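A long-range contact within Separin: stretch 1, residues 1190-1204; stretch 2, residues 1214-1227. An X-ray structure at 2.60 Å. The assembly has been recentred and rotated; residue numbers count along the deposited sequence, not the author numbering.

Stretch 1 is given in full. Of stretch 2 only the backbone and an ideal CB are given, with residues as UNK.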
# COMPACT_ATOMS: atom_id res chain seq x y z
N ILE A 1190 -29.88 35.72 8.90
CA ILE A 1190 -29.83 36.88 9.79
C ILE A 1190 -28.52 36.96 10.55
O ILE A 1190 -27.85 38.00 10.53
CB ILE A 1190 -30.99 36.88 10.82
CG1 ILE A 1190 -32.35 37.08 10.13
CG2 ILE A 1190 -30.76 37.94 11.88
CD1 ILE A 1190 -33.53 36.68 10.97
N ILE A 1191 -28.16 35.87 11.23
CA ILE A 1191 -26.92 35.80 11.98
C ILE A 1191 -25.66 36.05 11.13
O ILE A 1191 -24.81 36.88 11.50
CB ILE A 1191 -26.77 34.44 12.67
CG1 ILE A 1191 -27.69 34.37 13.88
CG2 ILE A 1191 -25.34 34.21 13.12
CD1 ILE A 1191 -27.77 33.00 14.49
N ASN A 1192 -25.53 35.36 10.00
CA ASN A 1192 -24.37 35.56 9.13
C ASN A 1192 -24.32 36.97 8.54
O ASN A 1192 -23.26 37.43 8.18
CB ASN A 1192 -24.36 34.52 8.00
CG ASN A 1192 -24.14 33.11 8.52
OD1 ASN A 1192 -23.35 32.89 9.44
ND2 ASN A 1192 -24.85 32.16 7.94
N GLU A 1193 -25.45 37.66 8.46
CA GLU A 1193 -25.46 39.04 7.96
C GLU A 1193 -25.03 40.02 9.03
O GLU A 1193 -24.17 40.86 8.80
CB GLU A 1193 -26.85 39.43 7.44
CG GLU A 1193 -27.17 38.96 6.02
CD GLU A 1193 -28.63 39.22 5.63
OE1 GLU A 1193 -29.13 40.34 5.90
OE2 GLU A 1193 -29.28 38.31 5.08
N SER A 1194 -25.65 39.93 10.20
CA SER A 1194 -25.23 40.74 11.33
C SER A 1194 -23.75 40.48 11.67
O SER A 1194 -23.01 41.41 11.96
CB SER A 1194 -26.11 40.47 12.55
OG SER A 1194 -25.66 41.22 13.66
N ASN A 1195 -23.34 39.21 11.63
CA ASN A 1195 -21.94 38.87 11.87
C ASN A 1195 -21.06 39.67 10.94
O ASN A 1195 -20.10 40.33 11.37
CB ASN A 1195 -21.70 37.38 11.68
CG ASN A 1195 -21.85 36.60 12.97
OD1 ASN A 1195 -22.11 37.17 14.00
ND2 ASN A 1195 -21.70 35.29 12.89
N GLN A 1196 -21.43 39.63 9.67
CA GLN A 1196 -20.82 40.43 8.61
C GLN A 1196 -20.71 41.92 8.96
O GLN A 1196 -19.65 42.52 8.80
CB GLN A 1196 -21.64 40.26 7.34
CG GLN A 1196 -21.38 41.30 6.32
CD GLN A 1196 -20.28 40.86 5.41
OE1 GLN A 1196 -20.27 39.70 4.97
NE2 GLN A 1196 -19.32 41.76 5.14
N THR A 1197 -21.80 42.51 9.44
CA THR A 1197 -21.83 43.95 9.77
C THR A 1197 -20.83 44.29 10.86
O THR A 1197 -20.50 45.45 11.09
CB THR A 1197 -23.23 44.40 10.25
OG1 THR A 1197 -23.58 43.67 11.44
CG2 THR A 1197 -24.28 44.16 9.18
N THR A 1198 -20.35 43.24 11.52
CA THR A 1198 -19.58 43.37 12.72
C THR A 1198 -18.07 43.42 12.44
O THR A 1198 -17.32 44.10 13.15
CB THR A 1198 -19.96 42.22 13.68
OG1 THR A 1198 -20.80 42.74 14.72
CG2 THR A 1198 -18.75 41.52 14.25
N SER A 1199 -17.64 42.73 11.38
CA SER A 1199 -16.23 42.59 11.03
C SER A 1199 -15.50 43.90 10.74
O SER A 1199 -16.00 44.75 9.99
CB SER A 1199 -16.08 41.67 9.82
OG SER A 1199 -16.58 42.32 8.66
N VAL A 1200 -14.31 44.03 11.32
CA VAL A 1200 -13.48 45.23 11.17
C VAL A 1200 -13.22 45.61 9.71
O VAL A 1200 -13.03 46.79 9.41
CB VAL A 1200 -12.13 45.06 11.89
CG1 VAL A 1200 -12.34 44.95 13.39
CG2 VAL A 1200 -11.37 43.85 11.37
N GLU A 1201 -13.22 44.62 8.81
CA GLU A 1201 -13.17 44.89 7.37
C GLU A 1201 -14.25 45.89 6.98
O GLU A 1201 -13.97 46.89 6.32
CB GLU A 1201 -13.32 43.60 6.56
CG GLU A 1201 -12.01 43.05 5.99
CD GLU A 1201 -12.24 42.06 4.84
OE1 GLU A 1201 -13.35 42.07 4.26
OE2 GLU A 1201 -11.31 41.28 4.52
N VAL A 1202 -15.48 45.62 7.42
CA VAL A 1202 -16.62 46.46 7.08
C VAL A 1202 -16.66 47.80 7.84
O VAL A 1202 -16.80 48.86 7.23
CB VAL A 1202 -17.95 45.73 7.36
CG1 VAL A 1202 -19.14 46.67 7.17
CG2 VAL A 1202 -18.07 44.50 6.47
N THR A 1203 -16.56 47.74 9.16
CA THR A 1203 -16.69 48.95 9.98
C THR A 1203 -15.57 49.93 9.68
O THR A 1203 -15.78 51.14 9.75
CB THR A 1203 -16.73 48.62 11.49
OG1 THR A 1203 -15.67 47.72 11.82
CG2 THR A 1203 -18.06 47.99 11.88
N ASN A 1204 -14.43 49.41 9.26
CA ASN A 1204 -13.28 50.24 8.96
C ASN A 1204 -13.50 51.11 7.75
O ASN A 1204 -12.90 52.14 7.61
CB ASN A 1204 -12.08 49.36 8.65
CG ASN A 1204 -11.13 49.24 9.81
OD1 ASN A 1204 -11.25 49.93 10.80
ND2 ASN A 1204 -10.16 48.36 9.67
N UNK A 1214 -26.38 53.95 7.17
CA UNK A 1214 -26.70 52.71 6.47
C UNK A 1214 -26.43 51.49 7.33
O UNK A 1214 -27.25 50.58 7.41
CB UNK A 1214 -25.90 52.61 5.17
N UNK A 1215 -25.27 51.47 7.98
CA UNK A 1215 -24.90 50.38 8.87
C UNK A 1215 -25.93 50.25 10.00
O UNK A 1215 -26.21 49.16 10.49
CB UNK A 1215 -23.50 50.61 9.44
N UNK A 1216 -26.53 51.37 10.38
CA UNK A 1216 -27.49 51.38 11.47
C UNK A 1216 -28.88 50.97 11.00
O UNK A 1216 -29.65 50.33 11.72
CB UNK A 1216 -27.54 52.77 12.11
N UNK A 1217 -29.19 51.35 9.77
CA UNK A 1217 -30.42 50.91 9.15
C UNK A 1217 -30.41 49.41 9.05
O UNK A 1217 -31.40 48.75 9.42
CB UNK A 1217 -30.61 51.55 7.77
N UNK A 1218 -29.29 48.87 8.57
CA UNK A 1218 -29.14 47.44 8.35
C UNK A 1218 -29.23 46.63 9.65
O UNK A 1218 -29.87 45.59 9.67
CB UNK A 1218 -27.80 47.16 7.66
N UNK A 1219 -28.59 47.11 10.73
CA UNK A 1219 -28.61 46.36 11.98
C UNK A 1219 -29.97 46.45 12.69
O UNK A 1219 -30.45 45.47 13.26
CB UNK A 1219 -27.50 46.87 12.91
N UNK A 1220 -30.60 47.62 12.65
CA UNK A 1220 -31.94 47.75 13.21
C UNK A 1220 -32.92 46.87 12.43
O UNK A 1220 -33.91 46.35 12.97
CB UNK A 1220 -32.39 49.21 13.19
N UNK A 1221 -32.62 46.67 11.15
CA UNK A 1221 -33.43 45.85 10.28
C UNK A 1221 -33.22 44.37 10.54
O UNK A 1221 -34.16 43.56 10.49
CB UNK A 1221 -33.12 46.17 8.82
N UNK A 1222 -31.97 44.01 10.77
CA UNK A 1222 -31.61 42.66 11.13
C UNK A 1222 -32.22 42.31 12.48
O UNK A 1222 -32.65 41.18 12.69
CB UNK A 1222 -30.09 42.49 11.16
N UNK A 1223 -32.27 43.29 13.37
CA UNK A 1223 -32.84 43.09 14.70
C UNK A 1223 -34.34 42.81 14.59
O UNK A 1223 -34.85 41.94 15.30
CB UNK A 1223 -32.59 44.31 15.59
N UNK A 1224 -35.04 43.51 13.70
CA UNK A 1224 -36.49 43.30 13.57
C UNK A 1224 -36.79 41.97 12.91
O UNK A 1224 -37.76 41.30 13.29
CB UNK A 1224 -37.13 44.43 12.77
N UNK A 1225 -35.98 41.59 11.93
CA UNK A 1225 -36.14 40.31 11.27
C UNK A 1225 -36.02 39.18 12.29
O UNK A 1225 -36.80 38.22 12.25
CB UNK A 1225 -35.11 40.15 10.15
N UNK A 1226 -35.07 39.29 13.22
CA UNK A 1226 -34.90 38.24 14.22
C UNK A 1226 -36.04 38.21 15.25
O UNK A 1226 -36.52 37.14 15.62
CB UNK A 1226 -33.56 38.43 14.94
N UNK A 1227 -36.44 39.39 15.71
CA UNK A 1227 -37.60 39.49 16.59
C UNK A 1227 -38.84 38.85 15.96
O UNK A 1227 -39.60 38.16 16.63
CB UNK A 1227 -37.88 40.96 16.93

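Stretch 2 is helical throughout and runs nearly antiparallel to helix 1190-1198, at 157°, with the axes 10.1 Å apart at closest.

Position 1214 is out of reach. It is S1214.

Position 1215 points toward stretch 1, but its ideal CB has nothing within 5.5 Å. A long side chain is needed to cross the gap. The carbonyl O of T1197 invites a donor, and the methyls of V1202 and T1203 favour apolar surface. Lysine, glutamine, arginine or tryptophan could suit. In W1215, NE1 donates to T1197 O at 2.7 Å, nearly straight at 167°. V1202 CG1 lies at the ring edge, 4.5 Å from W1215 CD1.

Position 1218 points toward stretch 1, its ideal CB 4.9 Å from T1197 CG2. A small or medium side chain fits. Valine or threonine could bring a methyl close to T1197 CG2, and alanine would only leave room. It is T1218, whose CG2 meets T1197 CG2 at 3.8 Å. T1218 OG1 makes a weak hydrogen bond to S1214 O.

Position 1219 points sideways, its ideal CB 5.3 Å from T1197 OG1. The hydroxyls of S1194 and T1197 could receive bonds, so a long donor suits: lysine, glutamine or arginine. R1219 uses two nitrogens. NE donates to T1197 OG1 at 3.1 Å, and NH2 to S1194 OG at 2.8 Å. T1197 OG1 itself donates to S1194 O, which leaves it free to accept from R1219.

Position 1222 points toward stretch 1. Its ideal CB is 4.7 Å from both I1190 CG2 and S1194 CB, over a hollow formed by I1190, E1193, S1194 and T1197. Leucine, isoleucine or methionine would suit. L1222 fills the hollow as a knob: CD1 lies 3.8 Å from S1194 CB, and CD2 4.2 Å from I1190 CG2.

Position 1225 points toward stretch 1, its ideal CB 3.9 Å from I1190 CD1. The carboxylate of E1193 lies off to another side, its OE1 7.3 Å from the ideal CB of 1225, within reach of a long chain. Lysine or arginine suits. In R1225, NH1 forms a salt bridge with E1193 OE1 at 3.0 Å.

Position 1226 points sideways, its ideal CB 4.2 Å from I1190 CG2. A flexible apolar chain, methionine or leucine, suits. M1226 extends with chi1 and chi2 t, and its end comes nearer: M1226 CE lies 3.7 Å from I1190 CG2 and 4.2 Å from I1191 CG1.

Positions 1216, 1217, 1220, 1221 and 1224 are out of reach, and 1223 and 1227 point away. They are W1216, T1217, Y1220, D1221, K1224, D1223 and Q1227.

Stretch 2, residues 1214-1227: SWWTTRYDLDKRMQ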
# COMPACT_ATOMS: atom_id res chain seq x y z
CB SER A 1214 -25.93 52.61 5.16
OG SER A 1214 -26.60 53.32 4.13
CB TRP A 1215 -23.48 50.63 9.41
CG TRP A 1215 -22.88 49.58 10.31
CD1 TRP A 1215 -22.09 48.54 9.94
CD2 TRP A 1215 -22.97 49.53 11.74
NE1 TRP A 1215 -21.71 47.82 11.04
CE2 TRP A 1215 -22.23 48.40 12.16
CE3 TRP A 1215 -23.61 50.32 12.71
CZ2 TRP A 1215 -22.11 48.04 13.51
CZ3 TRP A 1215 -23.49 49.95 14.05
CH2 TRP A 1215 -22.74 48.83 14.43
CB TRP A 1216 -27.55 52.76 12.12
CG TRP A 1216 -26.55 52.97 13.22
CD1 TRP A 1216 -25.55 53.90 13.24
CD2 TRP A 1216 -26.45 52.24 14.45
NE1 TRP A 1216 -24.84 53.80 14.41
CE2 TRP A 1216 -25.37 52.79 15.17
CE3 TRP A 1216 -27.17 51.19 15.02
CZ2 TRP A 1216 -24.99 52.31 16.43
CZ3 TRP A 1216 -26.79 50.71 16.26
CH2 TRP A 1216 -25.72 51.27 16.95
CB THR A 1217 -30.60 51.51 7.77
OG1 THR A 1217 -30.92 52.90 7.90
CG2 THR A 1217 -31.73 50.80 7.03
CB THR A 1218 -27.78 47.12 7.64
OG1 THR A 1218 -27.85 47.53 6.26
CG2 THR A 1218 -27.46 45.63 7.70
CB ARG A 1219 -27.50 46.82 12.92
CG ARG A 1219 -26.11 46.63 12.36
CD ARG A 1219 -25.09 46.47 13.45
NE ARG A 1219 -24.95 45.07 13.85
CZ ARG A 1219 -25.23 44.61 15.06
NH1 ARG A 1219 -25.66 45.45 15.98
NH2 ARG A 1219 -25.07 43.32 15.35
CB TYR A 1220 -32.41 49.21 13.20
CG TYR A 1220 -32.20 49.95 14.52
CD1 TYR A 1220 -31.01 50.62 14.79
CD2 TYR A 1220 -33.22 50.00 15.49
CE1 TYR A 1220 -30.82 51.32 16.00
CE2 TYR A 1220 -33.04 50.71 16.70
CZ TYR A 1220 -31.82 51.36 16.95
OH TYR A 1220 -31.64 52.05 18.15
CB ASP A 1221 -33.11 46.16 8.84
CG ASP A 1221 -34.22 45.79 7.93
OD1 ASP A 1221 -34.28 44.62 7.51
OD2 ASP A 1221 -35.06 46.68 7.68
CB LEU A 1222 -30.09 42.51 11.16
CG LEU A 1222 -29.43 42.35 9.79
CD1 LEU A 1222 -27.90 42.51 9.88
CD2 LEU A 1222 -29.80 40.99 9.22
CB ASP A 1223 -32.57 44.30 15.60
CG ASP A 1223 -32.99 44.07 17.06
OD1 ASP A 1223 -32.24 43.40 17.80
OD2 ASP A 1223 -34.06 44.58 17.47
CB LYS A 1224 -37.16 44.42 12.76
CG LYS A 1224 -38.70 44.29 12.70
CD LYS A 1224 -39.33 45.43 11.89
CE LYS A 1224 -40.88 45.48 12.00
NZ LYS A 1224 -41.49 46.89 12.03
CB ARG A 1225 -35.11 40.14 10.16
CG ARG A 1225 -35.39 40.99 8.95
CD ARG A 1225 -34.28 40.85 7.92
NE ARG A 1225 -33.81 39.47 7.74
CZ ARG A 1225 -32.76 39.13 6.99
NH1 ARG A 1225 -32.06 40.05 6.35
NH2 ARG A 1225 -32.40 37.85 6.89
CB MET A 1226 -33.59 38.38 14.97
CG MET A 1226 -33.42 37.23 15.94
SD MET A 1226 -31.84 37.14 16.76
CE MET A 1226 -30.75 36.82 15.37
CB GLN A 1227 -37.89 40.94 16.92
CG GLN A 1227 -39.25 41.14 17.61
CD GLN A 1227 -39.54 42.58 17.94
OE1 GLN A 1227 -39.42 43.47 17.09
NE2 GLN A 1227 -39.91 42.84 19.19
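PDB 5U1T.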